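Local structure of S-M checkpoint control protein rad4 (Schizosaccharomyces pombe, 4BU0) at residues P133-G145 with Y154-L168. The protein is essential for DNA replication and for the checkpoint that couples S and M phases, its first two BRCT domains, the part present here, binding phosphorylated Crb2. Numbering follows the deposited sequence.
Sequences PDLTRDVTHLIAG and YALKWKINVVCVEWL
Ala155, in the last turn of helix 150-157, meets the CD2 methyls of Leu135 and Leu142 with its CB, Leu142 being the nearer at 3.7 Å. Three residues on, the Trp158 indole turns one face to Arg137, whose CB sits 4.0 Å from the centroid of the five-membered ring, and its CZ3 edge toward Leu135 O; Tyr154 CD2 lies against the opposite face, so the ring is clamped from both sides. A water bridges the carbonyls of Arg137 and Trp158. After the Schellman motif at Lys159, Ile160 sets its CG1 branch against the carbonyls of the type I turn 136-139, with CD1 3.5 Å from Thr136 O. Strand 161-163 then runs parallel to 141-144: Leu142 N donates to Asn161 O (2.8 Å), Val163 N to Leu142 O, and Ala144 N to Val163 O. Beyond it, Val165 CA packs on Ile143 CG2. Trp167 lays its six-membered ring on His141 in an offset stack, centroids 4.0 Å apart and planes at 16°, joining helix 166-174 to the sheet face opposite Leu142 and Val162; Asn161 ND2 approaches the other imidazole face. His141 ND1 is tied to Thr140 OG1 (2.7 Å) and Trp167 NE1 to Leu178 O, which should restrain both rings. In this second BRCT domain the packing on Ala155 and Trp158 probably helps hold 134-137, where the bound peptide pairs with Leu135 backbone and an acidic side chain of it salt-bridges Arg137 NE.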
loop_
_atom_site.group_PDB
_atom_site.type_symbol
_atom_site.label_atom_id
_atom_site.label_comp_id
_atom_site.label_asym_id
_atom_site.label_seq_id
_atom_site.Cartn_x
_atom_site.Cartn_y
_atom_site.Cartn_z
ATOM N N PRO A 133 0.909 -17.398 -7.716
ATOM C CA PRO A 133 1.237 -18.810 -7.469
ATOM C C PRO A 133 2.703 -19.125 -7.824
ATOM O O PRO A 133 3.363 -19.888 -7.125
ATOM C CB PRO A 133 0.288 -19.554 -8.417
ATOM C CG PRO A 133 -0.853 -18.603 -8.610
ATOM C CD PRO A 133 -0.196 -17.255 -8.679
ATOM N N ASP A 134 3.200 -18.513 -8.923
ATOM C CA ASP A 134 4.589 -18.689 -9.373
ATOM C C ASP A 134 5.424 -17.500 -8.959
ATOM O O ASP A 134 4.893 -16.376 -8.914
ATOM C CB ASP A 134 4.630 -18.794 -10.910
ATOM C CG ASP A 134 3.723 -19.856 -11.495
ATOM O OD1 ASP A 134 3.650 -20.954 -10.918
ATOM O OD2 ASP A 134 3.119 -19.599 -12.567
ATOM N N LEU A 135 6.713 -17.722 -8.696
ATOM C CA LEU A 135 7.597 -16.603 -8.380
ATOM C C LEU A 135 8.151 -16.038 -9.676
ATOM O O LEU A 135 8.702 -16.791 -10.489
ATOM C CB LEU A 135 8.742 -17.041 -7.456
ATOM C CG LEU A 135 9.634 -15.910 -6.974
ATOM C CD1 LEU A 135 8.957 -15.058 -5.885
ATOM C CD2 LEU A 135 10.908 -16.456 -6.397
ATOM N N THR A 136 7.980 -14.740 -9.864
ATOM C CA THR A 136 8.522 -13.990 -11.000
ATOM C C THR A 136 9.233 -12.775 -10.454
ATOM O O THR A 136 9.089 -12.419 -9.273
ATOM C CB THR A 136 7.448 -13.595 -12.011
ATOM O OG1 THR A 136 6.480 -12.821 -11.331
ATOM C CG2 THR A 136 6.770 -14.799 -12.671
ATOM N N ARG A 137 10.020 -12.112 -11.325
ATOM C CA ARG A 137 10.854 -10.997 -10.883
ATOM C C ARG A 137 10.035 -9.792 -10.386
ATOM O O ARG A 137 10.609 -8.957 -9.705
ATOM C CB ARG A 137 11.877 -10.565 -11.978
ATOM C CG ARG A 137 11.317 -10.312 -13.358
ATOM C CD ARG A 137 12.452 -10.312 -14.383
ATOM N NE ARG A 137 11.984 -9.872 -15.697
ATOM C CZ ARG A 137 12.004 -8.614 -16.119
ATOM N NH1 ARG A 137 12.470 -7.649 -15.333
ATOM N NH2 ARG A 137 11.552 -8.308 -17.328
ATOM N N ASP A 138 8.743 -9.721 -10.687
ATOM C CA ASP A 138 7.925 -8.590 -10.249
ATOM C C ASP A 138 7.185 -8.881 -8.935
ATOM O O ASP A 138 6.435 -8.019 -8.452
ATOM C CB ASP A 138 6.958 -8.153 -11.346
ATOM C CG ASP A 138 5.931 -9.160 -11.753
ATOM O OD1 ASP A 138 6.186 -10.359 -11.589
ATOM O OD2 ASP A 138 4.897 -8.751 -12.315
ATOM N N VAL A 139 7.449 -10.054 -8.294
ATOM C CA VAL A 139 6.853 -10.292 -6.979
ATOM C C VAL A 139 7.488 -9.326 -5.989
ATOM O O VAL A 139 8.708 -9.049 -6.050
ATOM C CB VAL A 139 7.057 -11.782 -6.589
ATOM C CG1 VAL A 139 6.899 -12.029 -5.081
ATOM C CG2 VAL A 139 6.115 -12.681 -7.413
ATOM N N THR A 140 6.673 -8.799 -5.054
ATOM C CA THR A 140 7.182 -7.839 -4.089
ATOM C C THR A 140 7.542 -8.503 -2.765
ATOM O O THR A 140 8.412 -8.010 -2.028
ATOM C CB THR A 140 6.177 -6.697 -3.861
ATOM O OG1 THR A 140 4.968 -7.195 -3.276
ATOM C CG2 THR A 140 5.859 -5.937 -5.171
ATOM N N HIS A 141 6.804 -9.584 -2.415
ATOM C CA HIS A 141 7.028 -10.281 -1.156
ATOM C C HIS A 141 6.861 -11.747 -1.331
ATOM O O HIS A 141 5.833 -12.173 -1.842
ATOM C CB HIS A 141 6.025 -9.833 -0.062
ATOM C CG HIS A 141 6.085 -8.363 0.251
ATOM N ND1 HIS A 141 5.491 -7.419 -0.587
ATOM C CD2 HIS A 141 6.714 -7.719 1.271
ATOM C CE1 HIS A 141 5.746 -6.229 -0.027
ATOM N NE2 HIS A 141 6.481 -6.366 1.091
ATOM N N LEU A 142 7.851 -12.512 -0.876
ATOM C CA LEU A 142 7.720 -13.953 -0.799
ATOM C C LEU A 142 7.538 -14.316 0.674
ATOM O O LEU A 142 8.446 -14.053 1.451
ATOM C CB LEU A 142 8.991 -14.631 -1.371
ATOM C CG LEU A 142 9.016 -16.154 -1.183
ATOM C CD1 LEU A 142 7.941 -16.821 -1.982
ATOM C CD2 LEU A 142 10.400 -16.725 -1.545
ATOM N N ILE A 143 6.383 -14.876 1.047
ATOM C CA ILE A 143 6.176 -15.321 2.426
ATOM C C ILE A 143 6.658 -16.752 2.485
ATOM O O ILE A 143 6.127 -17.611 1.754
ATOM C CB ILE A 143 4.699 -15.190 2.834
ATOM C CG1 ILE A 143 4.223 -13.710 2.748
ATOM C CG2 ILE A 143 4.534 -15.763 4.263
ATOM C CD1 ILE A 143 2.708 -13.567 2.953
ATOM N N ALA A 144 7.648 -17.018 3.336
ATOM C CA ALA A 144 8.277 -18.328 3.377
ATOM C C ALA A 144 8.078 -19.011 4.709
ATOM O O ALA A 144 8.183 -18.356 5.742
ATOM C CB ALA A 144 9.772 -18.172 3.111
ATOM N N GLY A 145 7.752 -20.303 4.670
ATOM C CA GLY A 145 7.631 -21.087 5.901
ATOM C C GLY A 145 8.998 -21.503 6.413
ATOM O O GLY A 145 9.187 -21.645 7.624
ATOM N N TYR A 154 15.624 -18.224 -5.614
ATOM C CA TYR A 154 15.467 -17.234 -6.663
ATOM C C TYR A 154 15.080 -15.867 -6.111
ATOM O O TYR A 154 15.467 -14.841 -6.670
ATOM C CB TYR A 154 14.483 -17.694 -7.761
ATOM C CG TYR A 154 15.244 -17.876 -9.067
ATOM C CD1 TYR A 154 16.333 -18.746 -9.149
ATOM C CD2 TYR A 154 14.916 -17.137 -10.189
ATOM C CE1 TYR A 154 17.076 -18.867 -10.327
ATOM C CE2 TYR A 154 15.648 -17.251 -11.374
ATOM C CZ TYR A 154 16.724 -18.118 -11.437
ATOM O OH TYR A 154 17.440 -18.226 -12.605
ATOM N N ALA A 155 14.320 -15.830 -4.990
ATOM C CA ALA A 155 14.005 -14.521 -4.411
ATOM C C ALA A 155 15.288 -13.848 -3.930
ATOM O O ALA A 155 15.421 -12.633 -4.054
ATOM C CB ALA A 155 13.037 -14.701 -3.245
ATOM N N LEU A 156 16.230 -14.630 -3.373
ATOM C CA LEU A 156 17.490 -14.011 -2.938
ATOM C C LEU A 156 18.242 -13.436 -4.146
ATOM O O LEU A 156 18.689 -12.295 -4.102
ATOM C CB LEU A 156 18.381 -15.009 -2.188
ATOM C CG LEU A 156 17.922 -15.521 -0.833
ATOM C CD1 LEU A 156 19.021 -16.347 -0.193
ATOM C CD2 LEU A 156 17.561 -14.373 0.111
ATOM N N LYS A 157 18.275 -14.188 -5.264
ATOM C CA LYS A 157 18.938 -13.738 -6.487
ATOM C C LYS A 157 18.291 -12.460 -7.090
ATOM O O LYS A 157 19.005 -11.548 -7.548
ATOM C CB LYS A 157 18.886 -14.902 -7.493
ATOM C CG LYS A 157 19.594 -14.647 -8.786
ATOM C CD LYS A 157 19.475 -15.874 -9.638
ATOM C CE LYS A 157 20.094 -15.608 -10.969
ATOM N NZ LYS A 157 20.766 -16.821 -11.482
ATOM N N TRP A 158 16.957 -12.386 -7.103
ATOM C CA TRP A 158 16.214 -11.259 -7.672
ATOM C C TRP A 158 16.034 -10.102 -6.672
ATOM O O TRP A 158 15.338 -9.123 -6.987
ATOM C CB TRP A 158 14.824 -11.722 -8.146
ATOM C CG TRP A 158 14.806 -12.428 -9.468
ATOM C CD1 TRP A 158 15.700 -12.282 -10.491
ATOM C CD2 TRP A 158 13.808 -13.352 -9.935
ATOM N NE1 TRP A 158 15.313 -13.045 -11.569
ATOM C CE2 TRP A 158 14.169 -13.730 -11.250
ATOM C CE3 TRP A 158 12.671 -13.939 -9.349
ATOM C CZ2 TRP A 158 13.415 -14.636 -12.007
ATOM C CZ3 TRP A 158 11.948 -14.873 -10.080
ATOM C CH2 TRP A 158 12.288 -15.177 -11.409
ATOM N N LYS A 159 16.600 -10.254 -5.448
ATOM C CA LYS A 159 16.514 -9.254 -4.369
ATOM C C LYS A 159 15.052 -8.968 -3.989
ATOM O O LYS A 159 14.657 -7.821 -3.744
ATOM C CB LYS A 159 17.274 -7.960 -4.747
ATOM C CG LYS A 159 18.771 -8.249 -4.956
ATOM C CD LYS A 159 19.624 -6.995 -5.147
ATOM C CE LYS A 159 20.966 -7.307 -5.784
ATOM N NZ LYS A 159 21.743 -8.343 -5.038
ATOM N N ILE A 160 14.237 -10.051 -3.973
ATOM C CA ILE A 160 12.836 -9.961 -3.569
ATOM C C ILE A 160 12.760 -10.169 -2.060
ATOM O O ILE A 160 13.416 -11.062 -1.536
ATOM C CB ILE A 160 11.994 -10.999 -4.325
ATOM C CG1 ILE A 160 11.931 -10.663 -5.835
ATOM C CG2 ILE A 160 10.588 -11.136 -3.697
ATOM C CD1 ILE A 160 11.362 -11.765 -6.682
ATOM N N ASN A 161 11.944 -9.346 -1.374
ATOM C CA ASN A 161 11.740 -9.484 0.070
ATOM C C ASN A 161 11.278 -10.884 0.427
ATOM O O ASN A 161 10.316 -11.374 -0.191
ATOM C CB ASN A 161 10.654 -8.505 0.532
ATOM C CG ASN A 161 10.930 -7.047 0.312
ATOM O OD1 ASN A 161 12.094 -6.603 0.355
ATOM N ND2 ASN A 161 9.866 -6.267 0.085
ATOM N N VAL A 162 11.933 -11.508 1.422
ATOM C CA VAL A 162 11.533 -12.806 1.944
ATOM C C VAL A 162 11.152 -12.556 3.371
ATOM O O VAL A 162 11.985 -12.098 4.156
ATOM C CB VAL A 162 12.631 -13.875 1.821
ATOM C CG1 VAL A 162 12.112 -15.217 2.352
ATOM C CG2 VAL A 162 13.086 -14.008 0.356
ATOM N N VAL A 163 9.876 -12.782 3.694
ATOM C CA VAL A 163 9.384 -12.503 5.040
ATOM C C VAL A 163 8.637 -13.692 5.611
ATOM O O VAL A 163 8.163 -14.567 4.871
ATOM C CB VAL A 163 8.428 -11.274 5.002
ATOM C CG1 VAL A 163 9.171 -9.993 4.628
ATOM C CG2 VAL A 163 7.223 -11.483 4.057
ATOM N N CYS A 164 8.517 -13.723 6.937
ATOM C CA CYS A 164 7.627 -14.700 7.551
ATOM C C CYS A 164 6.190 -14.149 7.520
ATOM O O CYS A 164 5.973 -12.953 7.248
ATOM C CB CYS A 164 8.051 -15.062 8.962
ATOM S SG CYS A 164 8.014 -13.671 10.085
ATOM N N VAL A 165 5.215 -15.029 7.768
ATOM C CA VAL A 165 3.822 -14.651 7.619
ATOM C C VAL A 165 3.404 -13.519 8.596
ATOM O O VAL A 165 2.427 -12.824 8.347
ATOM C CB VAL A 165 2.886 -15.877 7.688
ATOM C CG1 VAL A 165 2.856 -16.481 9.096
ATOM C CG2 VAL A 165 1.488 -15.549 7.163
ATOM N N GLU A 166 4.147 -13.336 9.698
ATOM C CA GLU A 166 3.842 -12.267 10.642
ATOM C C GLU A 166 3.875 -10.898 9.958
ATOM O O GLU A 166 3.158 -9.991 10.362
ATOM C CB GLU A 166 4.851 -12.333 11.787
ATOM C CG GLU A 166 4.508 -11.468 12.997
ATOM C CD GLU A 166 3.217 -11.754 13.751
ATOM O OE1 GLU A 166 2.575 -12.804 13.524
ATOM O OE2 GLU A 166 2.799 -10.847 14.504
ATOM N N TRP A 167 4.639 -10.770 8.858
ATOM C CA TRP A 167 4.606 -9.524 8.088
ATOM C C TRP A 167 3.189 -9.218 7.617
ATOM O O TRP A 167 2.731 -8.076 7.663
ATOM C CB TRP A 167 5.540 -9.629 6.866
ATOM C CG TRP A 167 5.281 -8.544 5.854
ATOM C CD1 TRP A 167 5.732 -7.252 5.901
ATOM C CD2 TRP A 167 4.487 -8.651 4.661
ATOM N NE1 TRP A 167 5.227 -6.535 4.836
ATOM C CE2 TRP A 167 4.449 -7.370 4.064
ATOM C CE3 TRP A 167 3.797 -9.715 4.046
ATOM C CZ2 TRP A 167 3.726 -7.116 2.891
ATOM C CZ3 TRP A 167 3.089 -9.470 2.878
ATOM C CH2 TRP A 167 3.059 -8.184 2.313
ATOM N N LEU A 168 2.521 -10.258 7.099
ATOM C CA LEU A 168 1.178 -10.081 6.606
ATOM C C LEU A 168 0.203 -9.740 7.720
ATOM O O LEU A 168 -0.597 -8.809 7.571
ATOM C CB LEU A 168 0.746 -11.382 5.894
ATOM C CG LEU A 168 -0.697 -11.381 5.343
ATOM C CD1 LEU A 168 -0.880 -10.326 4.252
ATOM C CD2 LEU A 168 -1.042 -12.769 4.773
HETATM O O HOH W 1 13.390 -8.465 -9.001
HETATM O O HOH W 2 6.069 -17.842 7.692
#